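Local atomic coordinates of HTH-type transcriptional repressor NemR (Escherichia coli, PDB entry 4YZE), a protein that represses transcription of the nemRA-gloA operon by binding the NemR box, and responds to electrophiles and reactive chlorine species such as bleach. Residues Glu20-Gln25 against Leu33-Lys38; His49-Arg52 against Ala56-Val59; Ala60-His65 against Glu122-Ala127. The protein carries 5 engineered substitutions. All blocks are in the same frame, centred on the assembly; numbering follows the deposited sequence.

Contact 1: residues Glu20-Gln25 against Leu33-Lys38. Engineered in segment 20-25: Ser-23 (natural residue Cys).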
loop_
_atom_site.group_PDB
_atom_site.type_symbol
_atom_site.label_atom_id
_atom_site.label_comp_id
_atom_site.label_asym_id
_atom_site.label_seq_id
_atom_site.Cartn_x
_atom_site.Cartn_y
_atom_site.Cartn_z
ATOM N N GLU A 20 -5.914 17.308 -9.205
ATOM C CA GLU A 20 -5.584 15.886 -9.228
ATOM C C GLU A 20 -4.141 15.676 -9.686
ATOM O O GLU A 20 -3.378 14.979 -9.015
ATOM C CB GLU A 20 -6.578 15.088 -10.083
ATOM C CG GLU A 20 -6.238 13.596 -10.192
ATOM C CD GLU A 20 -7.388 12.749 -10.694
ATOM O OE1 GLU A 20 -7.156 11.551 -10.964
ATOM O OE2 GLU A 20 -8.525 13.265 -10.805
ATOM N N GLN A 21 -3.762 16.303 -10.800
ATOM C CA GLN A 21 -2.395 16.199 -11.311
ATOM C C GLN A 21 -1.362 16.593 -10.251
ATOM O O GLN A 21 -0.374 15.883 -10.044
ATOM C CB GLN A 21 -2.212 17.047 -12.581
ATOM N N LEU A 22 -1.604 17.712 -9.569
ATOM C CA LEU A 22 -0.680 18.213 -8.549
ATOM C C LEU A 22 -0.622 17.337 -7.291
ATOM O O LEU A 22 0.467 17.092 -6.761
ATOM C CB LEU A 22 -1.029 19.656 -8.165
ATOM C CG LEU A 22 -0.675 20.765 -9.150
ATOM C CD1 LEU A 22 -1.257 22.093 -8.663
ATOM C CD2 LEU A 22 0.837 20.865 -9.303
ATOM N N SER A 23 -1.788 16.898 -6.805
ATOM C CA SER A 23 -1.869 15.973 -5.675
ATOM C C SER A 23 -1.077 14.711 -5.983
ATOM O O SER A 23 -0.353 14.191 -5.131
ATOM C CB SER A 23 -3.323 15.580 -5.395
ATOM O OG SER A 23 -4.057 16.641 -4.813
ATOM N N LEU A 24 -1.226 14.226 -7.214
ATOM C CA LEU A 24 -0.598 12.980 -7.630
ATOM C C LEU A 24 0.915 13.149 -7.640
ATOM O O LEU A 24 1.656 12.208 -7.345
ATOM C CB LEU A 24 -1.107 12.566 -9.015
ATOM C CG LEU A 24 -0.575 11.266 -9.617
ATOM C CD1 LEU A 24 -0.849 10.107 -8.679
ATOM C CD2 LEU A 24 -1.187 11.002 -10.982
ATOM N N GLN A 25 1.359 14.365 -7.959
ATOM C CA GLN A 25 2.775 14.671 -8.072
ATOM C C GLN A 25 3.441 14.895 -6.719
ATOM O O GLN A 25 4.579 14.470 -6.510
ATOM C CB GLN A 25 2.985 15.917 -8.939
ATOM C CG GLN A 25 2.996 15.672 -10.442
ATOM C CD GLN A 25 3.521 16.875 -11.224
ATOM O OE1 GLN A 25 3.334 18.030 -10.820
ATOM N NE2 GLN A 25 4.191 16.608 -12.343
ATOM N N LEU A 33 -2.634 26.015 -2.151
ATOM C CA LEU A 33 -3.623 26.732 -2.955
ATOM C C LEU A 33 -3.028 27.609 -4.068
ATOM O O LEU A 33 -3.411 27.477 -5.235
ATOM C CB LEU A 33 -4.502 27.593 -2.052
ATOM C CG LEU A 33 -6.010 27.351 -2.085
ATOM C CD1 LEU A 33 -6.728 28.607 -1.590
ATOM C CD2 LEU A 33 -6.503 26.939 -3.475
ATOM N N SER A 34 -2.105 28.507 -3.721
ATOM C CA SER A 34 -1.549 29.405 -4.727
ATOM C C SER A 34 -0.876 28.633 -5.861
ATOM O O SER A 34 -0.947 29.038 -7.020
ATOM C CB SER A 34 -0.593 30.441 -4.109
ATOM O OG SER A 34 0.536 29.822 -3.516
ATOM N N GLU A 35 -0.243 27.512 -5.535
ATOM C CA GLU A 35 0.334 26.662 -6.569
ATOM C C GLU A 35 -0.780 26.146 -7.482
ATOM O O GLU A 35 -0.659 26.149 -8.712
ATOM C CB GLU A 35 1.106 25.504 -5.939
ATOM C CG GLU A 35 1.683 24.515 -6.947
ATOM C CD GLU A 35 2.471 23.400 -6.280
ATOM O OE1 GLU A 35 2.352 23.249 -5.043
ATOM O OE2 GLU A 35 3.212 22.682 -6.991
ATOM N N LEU A 36 -1.875 25.719 -6.866
ATOM C CA LEU A 36 -3.025 25.225 -7.607
ATOM C C LEU A 36 -3.592 26.305 -8.530
ATOM O O LEU A 36 -3.812 26.055 -9.717
ATOM C CB LEU A 36 -4.093 24.729 -6.636
ATOM C CG LEU A 36 -5.339 24.017 -7.168
ATOM C CD1 LEU A 36 -6.461 24.990 -7.476
ATOM C CD2 LEU A 36 -5.013 23.182 -8.397
ATOM N N LEU A 37 -3.816 27.506 -7.992
ATOM C CA LEU A 37 -4.469 28.552 -8.771
ATOM C C LEU A 37 -3.580 29.061 -9.901
ATOM O O LEU A 37 -4.065 29.371 -10.989
ATOM C CB LEU A 37 -4.888 29.716 -7.878
ATOM C CG LEU A 37 -5.783 29.435 -6.681
ATOM C CD1 LEU A 37 -6.068 30.734 -5.943
ATOM C CD2 LEU A 37 -7.074 28.768 -7.106
ATOM N N LYS A 38 -2.281 29.157 -9.643
ATOM C CA LYS A 38 -1.355 29.658 -10.654
ATOM C C LYS A 38 -1.221 28.646 -11.785
ATOM O O LYS A 38 -1.124 29.014 -12.952
ATOM C CB LYS A 38 0.012 29.967 -10.037
#

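Contact 2: residues His49-Arg52 against Ala56-Val59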
loop_
_atom_site.group_PDB
_atom_site.type_symbol
_atom_site.label_atom_id
_atom_site.label_comp_id
_atom_site.label_asym_id
_atom_site.label_seq_id
_atom_site.Cartn_x
_atom_site.Cartn_y
_atom_site.Cartn_z
ATOM N N HIS A 49 -15.526 30.885 -5.157
ATOM C CA HIS A 49 -16.895 30.828 -5.672
ATOM C C HIS A 49 -17.369 29.373 -5.851
ATOM O O HIS A 49 -18.551 29.063 -5.687
ATOM C CB HIS A 49 -16.999 31.597 -6.997
ATOM C CG HIS A 49 -18.268 31.341 -7.754
ATOM N ND1 HIS A 49 -18.297 30.653 -8.948
ATOM C CD2 HIS A 49 -19.552 31.676 -7.482
ATOM C CE1 HIS A 49 -19.544 30.574 -9.380
ATOM N NE2 HIS A 49 -20.325 31.187 -8.509
ATOM N N TYR A 50 -16.443 28.481 -6.189
ATOM C CA TYR A 50 -16.797 27.086 -6.436
ATOM C C TYR A 50 -16.636 26.223 -5.197
ATOM O O TYR A 50 -17.417 25.304 -4.959
ATOM C CB TYR A 50 -15.962 26.509 -7.581
ATOM C CG TYR A 50 -16.266 27.143 -8.913
ATOM C CD1 TYR A 50 -17.548 27.098 -9.443
ATOM C CD2 TYR A 50 -15.278 27.785 -9.642
ATOM C CE1 TYR A 50 -17.837 27.683 -10.658
ATOM C CE2 TYR A 50 -15.558 28.367 -10.863
ATOM C CZ TYR A 50 -16.840 28.314 -11.362
ATOM O OH TYR A 50 -17.129 28.892 -12.571
ATOM N N PHE A 51 -15.613 26.521 -4.409
ATOM C CA PHE A 51 -15.267 25.668 -3.290
ATOM C C PHE A 51 -15.056 26.509 -2.049
ATOM O O PHE A 51 -14.348 27.515 -2.089
ATOM C CB PHE A 51 -14.007 24.860 -3.621
ATOM C CG PHE A 51 -14.128 24.056 -4.883
ATOM C CD1 PHE A 51 -14.816 22.850 -4.887
ATOM C CD2 PHE A 51 -13.559 24.501 -6.061
ATOM C CE1 PHE A 51 -14.935 22.106 -6.046
ATOM C CE2 PHE A 51 -13.671 23.761 -7.227
ATOM C CZ PHE A 51 -14.356 22.565 -7.216
ATOM N N ARG A 52 -15.689 26.088 -0.958
ATOM C CA ARG A 52 -15.582 26.761 0.334
ATOM C C ARG A 52 -14.136 26.846 0.800
ATOM O O ARG A 52 -13.718 27.853 1.382
ATOM C CB ARG A 52 -16.437 26.031 1.380
ATOM C CG ARG A 52 -15.752 25.811 2.727
ATOM C CD ARG A 52 -16.668 25.111 3.721
ATOM N NE ARG A 52 -17.205 23.869 3.176
ATOM C CZ ARG A 52 -16.757 22.651 3.474
ATOM N NH1 ARG A 52 -15.754 22.492 4.327
ATOM N NH2 ARG A 52 -17.324 21.590 2.918
ATOM N N ALA A 56 -12.724 21.283 0.998
ATOM C CA ALA A 56 -13.933 21.025 0.217
ATOM C C ALA A 56 -13.555 20.578 -1.199
ATOM O O ALA A 56 -14.113 19.618 -1.756
ATOM C CB ALA A 56 -14.813 22.273 0.184
ATOM N N PHE A 57 -12.581 21.285 -1.758
ATOM C CA PHE A 57 -12.047 20.989 -3.065
ATOM C C PHE A 57 -11.509 19.554 -3.183
ATOM O O PHE A 57 -11.755 18.858 -4.184
ATOM C CB PHE A 57 -10.937 21.989 -3.373
ATOM C CG PHE A 57 -10.185 21.668 -4.605
ATOM C CD1 PHE A 57 -10.681 22.041 -5.844
ATOM C CD2 PHE A 57 -8.985 20.989 -4.534
ATOM C CE1 PHE A 57 -9.985 21.749 -7.000
ATOM C CE2 PHE A 57 -8.282 20.686 -5.681
ATOM C CZ PHE A 57 -8.783 21.068 -6.918
ATOM N N GLY A 58 -10.757 19.123 -2.170
ATOM C CA GLY A 58 -10.230 17.771 -2.135
ATOM C C GLY A 58 -11.316 16.702 -2.191
ATOM O O GLY A 58 -11.154 15.703 -2.882
ATOM N N VAL A 59 -12.411 16.910 -1.461
ATOM C CA VAL A 59 -13.521 15.958 -1.475
ATOM C C VAL A 59 -14.108 15.860 -2.883
ATOM O O VAL A 59 -14.289 14.758 -3.411
ATOM C CB VAL A 59 -14.639 16.344 -0.505
ATOM C CG1 VAL A 59 -15.700 15.230 -0.454
ATOM C CG2 VAL A 59 -14.077 16.583 0.879
#

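Contact 3: residues Ala60-His65 against Glu122-Ala127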
loop_
_atom_site.group_PDB
_atom_site.type_symbol
_atom_site.label_atom_id
_atom_site.label_comp_id
_atom_site.label_asym_id
_atom_site.label_seq_id
_atom_site.Cartn_x
_atom_site.Cartn_y
_atom_site.Cartn_z
ATOM N N ALA A 60 -14.399 17.018 -3.477
ATOM C CA ALA A 60 -14.892 17.086 -4.844
ATOM C C ALA A 60 -13.901 16.442 -5.819
ATOM O O ALA A 60 -14.309 15.700 -6.732
ATOM C CB ALA A 60 -15.178 18.530 -5.235
ATOM N N MET A 61 -12.611 16.722 -5.624
ATOM C CA MET A 61 -11.562 16.125 -6.446
ATOM C C MET A 61 -11.613 14.602 -6.373
ATOM O O MET A 61 -11.641 13.920 -7.401
ATOM C CB MET A 61 -10.188 16.602 -5.988
ATOM C CG MET A 61 -9.015 15.984 -6.757
ATOM S SD MET A 61 -7.397 16.545 -6.129
ATOM C CE MET A 61 -7.268 15.534 -4.635
ATOM N N LEU A 62 -11.638 14.070 -5.155
ATOM C CA LEU A 62 -11.622 12.623 -4.984
ATOM C C LEU A 62 -12.881 12.021 -5.578
ATOM O O LEU A 62 -12.811 11.004 -6.272
ATOM C CB LEU A 62 -11.498 12.243 -3.509
ATOM C CG LEU A 62 -10.127 12.441 -2.868
ATOM C CD1 LEU A 62 -10.148 12.022 -1.404
ATOM C CD2 LEU A 62 -9.104 11.636 -3.611
ATOM N N GLU A 63 -14.027 12.648 -5.309
ATOM C CA GLU A 63 -15.307 12.118 -5.782
ATOM C C GLU A 63 -15.297 12.073 -7.296
ATOM O O GLU A 63 -15.758 11.107 -7.889
ATOM C CB GLU A 63 -16.488 12.949 -5.261
ATOM C CG GLU A 63 -16.811 12.698 -3.792
ATOM C CD GLU A 63 -17.799 13.702 -3.221
ATOM O OE1 GLU A 63 -18.175 14.648 -3.944
ATOM O OE2 GLU A 63 -18.196 13.544 -2.045
ATOM N N ARG A 64 -14.735 13.107 -7.916
ATOM C CA ARG A 64 -14.595 13.132 -9.359
ATOM C C ARG A 64 -13.712 11.970 -9.794
ATOM O O ARG A 64 -14.097 11.176 -10.646
ATOM C CB ARG A 64 -14.002 14.468 -9.833
ATOM C CG ARG A 64 -13.580 14.477 -11.301
ATOM C CD ARG A 64 -13.292 15.897 -11.797
ATOM N NE ARG A 64 -12.905 15.949 -13.208
ATOM C CZ ARG A 64 -11.672 15.715 -13.654
ATOM N NH1 ARG A 64 -10.703 15.392 -12.803
ATOM N NH2 ARG A 64 -11.404 15.788 -14.952
ATOM N N HIS A 65 -12.537 11.864 -9.186
ATOM C CA HIS A 65 -11.593 10.811 -9.525
ATOM C C HIS A 65 -12.184 9.400 -9.383
ATOM O O HIS A 65 -11.989 8.557 -10.252
ATOM C CB HIS A 65 -10.358 10.926 -8.641
ATOM C CG HIS A 65 -9.468 9.729 -8.697
ATOM N ND1 HIS A 65 -8.465 9.594 -9.631
ATOM C CD2 HIS A 65 -9.424 8.612 -7.934
ATOM C CE1 HIS A 65 -7.841 8.444 -9.442
ATOM N NE2 HIS A 65 -8.402 7.832 -8.417
ATOM N N GLU A 122 -11.946 13.982 7.784
ATOM C CA GLU A 122 -12.776 12.790 7.742
ATOM C C GLU A 122 -13.497 12.759 6.402
ATOM O O GLU A 122 -13.638 11.689 5.807
ATOM C CB GLU A 122 -13.767 12.738 8.914
ATOM C CG GLU A 122 -14.926 11.742 8.734
ATOM C CD GLU A 122 -14.485 10.287 8.436
ATOM O OE1 GLU A 122 -13.367 9.868 8.821
ATOM O OE2 GLU A 122 -15.279 9.546 7.813
ATOM N N ASP A 123 -13.901 13.934 5.906
ATOM C CA ASP A 123 -14.601 13.988 4.627
ATOM C C ASP A 123 -13.754 13.375 3.502
ATOM O O ASP A 123 -14.281 12.618 2.677
ATOM C CB ASP A 123 -15.071 15.410 4.309
ATOM C CG ASP A 123 -15.714 16.073 5.508
ATOM O OD1 ASP A 123 -15.336 15.681 6.624
ATOM O OD2 ASP A 123 -16.599 16.946 5.363
ATOM N N MET A 124 -12.447 13.646 3.506
ATOM C CA MET A 124 -11.566 13.083 2.476
ATOM C C MET A 124 -11.222 11.602 2.690
ATOM O O MET A 124 -11.253 10.817 1.740
ATOM C CB MET A 124 -10.294 13.909 2.300
ATOM C CG MET A 124 -10.531 15.273 1.658
ATOM S SD MET A 124 -8.974 16.063 1.175
ATOM C CE MET A 124 -8.495 14.962 -0.172
ATOM N N ARG A 125 -10.884 11.220 3.922
ATOM C CA ARG A 125 -10.644 9.811 4.227
ATOM C C ARG A 125 -11.874 8.987 3.844
ATOM O O ARG A 125 -11.756 7.893 3.291
ATOM C CB ARG A 125 -10.311 9.620 5.709
ATOM C CG ARG A 125 -10.149 8.170 6.138
ATOM C CD ARG A 125 -10.636 7.967 7.578
ATOM N NE ARG A 125 -12.093 8.068 7.700
ATOM C CZ ARG A 125 -12.944 7.078 7.424
ATOM N NH1 ARG A 125 -12.492 5.897 7.003
ATOM N NH2 ARG A 125 -14.259 7.261 7.575
ATOM N N SER A 126 -13.051 9.543 4.113
ATOM C CA SER A 126 -14.305 8.866 3.823
ATOM C C SER A 126 -14.550 8.763 2.318
ATOM O O SER A 126 -15.051 7.747 1.832
ATOM C CB SER A 126 -15.458 9.580 4.532
ATOM O OG SER A 126 -16.726 9.137 4.080
ATOM N N ALA A 127 -14.180 9.803 1.580
ATOM C CA ALA A 127 -14.235 9.745 0.122
ATOM C C ALA A 127 -13.360 8.607 -0.417
ATOM O O ALA A 127 -13.729 7.947 -1.389
ATOM C CB ALA A 127 -13.808 11.064 -0.488
#

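Contact 1: residues Glu20-Gln25 against Leu33-Lys38
Leu-22 carries the apolar part of this contact, and both of its methyls meet helix 33-40. CD1 of Leu-22 lies 3.7 Å from the backbone CA of Leu-36. Leu-22 CD1 also meets CD2 of Leu-36 at 3.9 Å. The two leucine side chains slant across each other, and the Leu-22 methyl rests against the helix backbone as well as against the Leu-36 branch. CG of Leu-22 stands anti to its carbonyl carbon (chi1 -75°), and this carries the branch over to the neighbouring helix. Met-31, in the loop between the two helices, also touches Leu-22. Leu-36 packs in addition against Leu-15 and Thr-18 of helix 10-26, so its side chain is buried on that helix.

The second kind of contact is between a methyl and a carboxylate. CD2 of Leu-22 is 3.8 Å from OE2 of Glu-35. The chain of Glu-35 is extended, with CG anti to the backbone N (chi1 177°), and its carboxylate lies beside the second methyl of Leu-22. Glu-35 CG lies 4.2 Å from Leu-22 CD1. The charge itself has a long, weak ion pair with Arg-26 NH1.

No hydrogen bond joins the two segments. Each helix keeps its own backbone bonds, such as Leu-37 N to Leu-33 O at 2.8 Å. On another side of helix 33-40, Leu-33 and Leu-37 pack on Phe-47 of helix 44-50. Helix 10-26 thus backs the first helix of the predicted helix-turn-helix, as expected of the three-helix DNA-binding domain of TetR-family repressors.

Contact 2: residues His49-Arg52 against Ala56-Val59
The ring of Phe-51 receives the edge of the Phe-57 ring on one face. CD1 of Phe-57 sits 3.7 Å above the Phe-51 plane, displaced toward the rim. Seen from Phe-57, CE2 of Phe-51 lies at the ring edge, in plane. This is a T-shaped pair, with centroids 5.2 Å apart and planes at 90°. The second flat group is the guanidinium of Arg-52. CB of Ala-56 lies over the centre of one of its faces, 3.7 Å above the plane.

The contact closes the turn after helix 44-50, the last helix of the predicted helix-turn-helix of this TetR-type domain, and ties it to helix 54-79. Phe-51 is the first residue to leave the helical conformation. Its CG is anti to the carbonyl carbon (chi1 -55°), which turns the ring toward helix 54-79. Phe-57 has CG anti to its backbone N (chi1 172°) and presents the ring edge. Leu-16 of helix 10-26 touches both rings, and Arg-12 also packs on Phe-51, so both rings are buried between helix 10-26, helix 54-79 and the turn after helix 44-50. An alanine in place of Phe-51 would probably leave the edge of Phe-57 without its aromatic face and open a gap beside Leu-16.

Arg-52 is exposed. Its chain bends at chi3, which brings the guanidinium over the alanine methyl. Its charge is met by Glu-55, through a salt bridge from NH1 to OE1. The methyl is about equally near two guanidinium atoms: Ala-56 CB is 3.8 Å from both CZ and NH2 of Arg-52.

Contact 3: residues Ala60-His65 against Glu122-Ala127
Leu-62 and Met-124 cross at about a right angle, and CD1 of Leu-62 is the atom that meets most of the opposing helix. Leu-62 CD1 lies 3.6 Å from Met-124 CE. Leu-62 CD1 is also 3.5 Å from the backbone O of Met-124 and 3.9 Å from Ala-127 CB. Met-124 reaches this position because its chain bends at chi3 (69°), which folds CE back over the leucine. CE of Met-124 is also 4.0 Å from Leu-62 CG. The methyl of Ala-127 points toward helix 54-79 and completes the apolar patch, with its CB 4.0 Å from Leu-62 CB.

Helix 54-79 is the connecting helix of the TetR fold. It starts in the DNA-binding domain and runs into the C-terminal regulatory domain, to which helix 122-148 belongs. This contact therefore joins the two domains. Leu-109 and Leu-113 of helix 109-114 also pack on Leu-62, and Phe-28 on Met-124.

The face of helix 122-148 turned from this contact carries Arg-125. Arg-125 is paired with Glu-122 at a distance too short to be trusted in detail, and its NH1 hydrogen-bonds Ile-178 O of the second subunit.

The three contacts follow one another along the chain and run from the DNA-binding domain toward the regulatory domain. Contacts 1 and 2 have centres 13 Å apart and do not touch. Contact 3 touches both. Its centre is 16 Å from that of contact 1, yet Glu-20 OE1 and His-65 ND1 are 2.7 Å apart, a probable hydrogen bond. Contacts 2 and 3 share helix 54-79, with centres 11 Å apart. Phe-51 CE1 meets Ala-60 CB at 3.7 Å, and Gly-58 CA meets Met-124 CE at 3.8 Å. Contact 3 lies near Cys-108 without touching it: the Leu-62 side chain is about 10 Å from that of Cys-108, central to the response to reactive chlorine species.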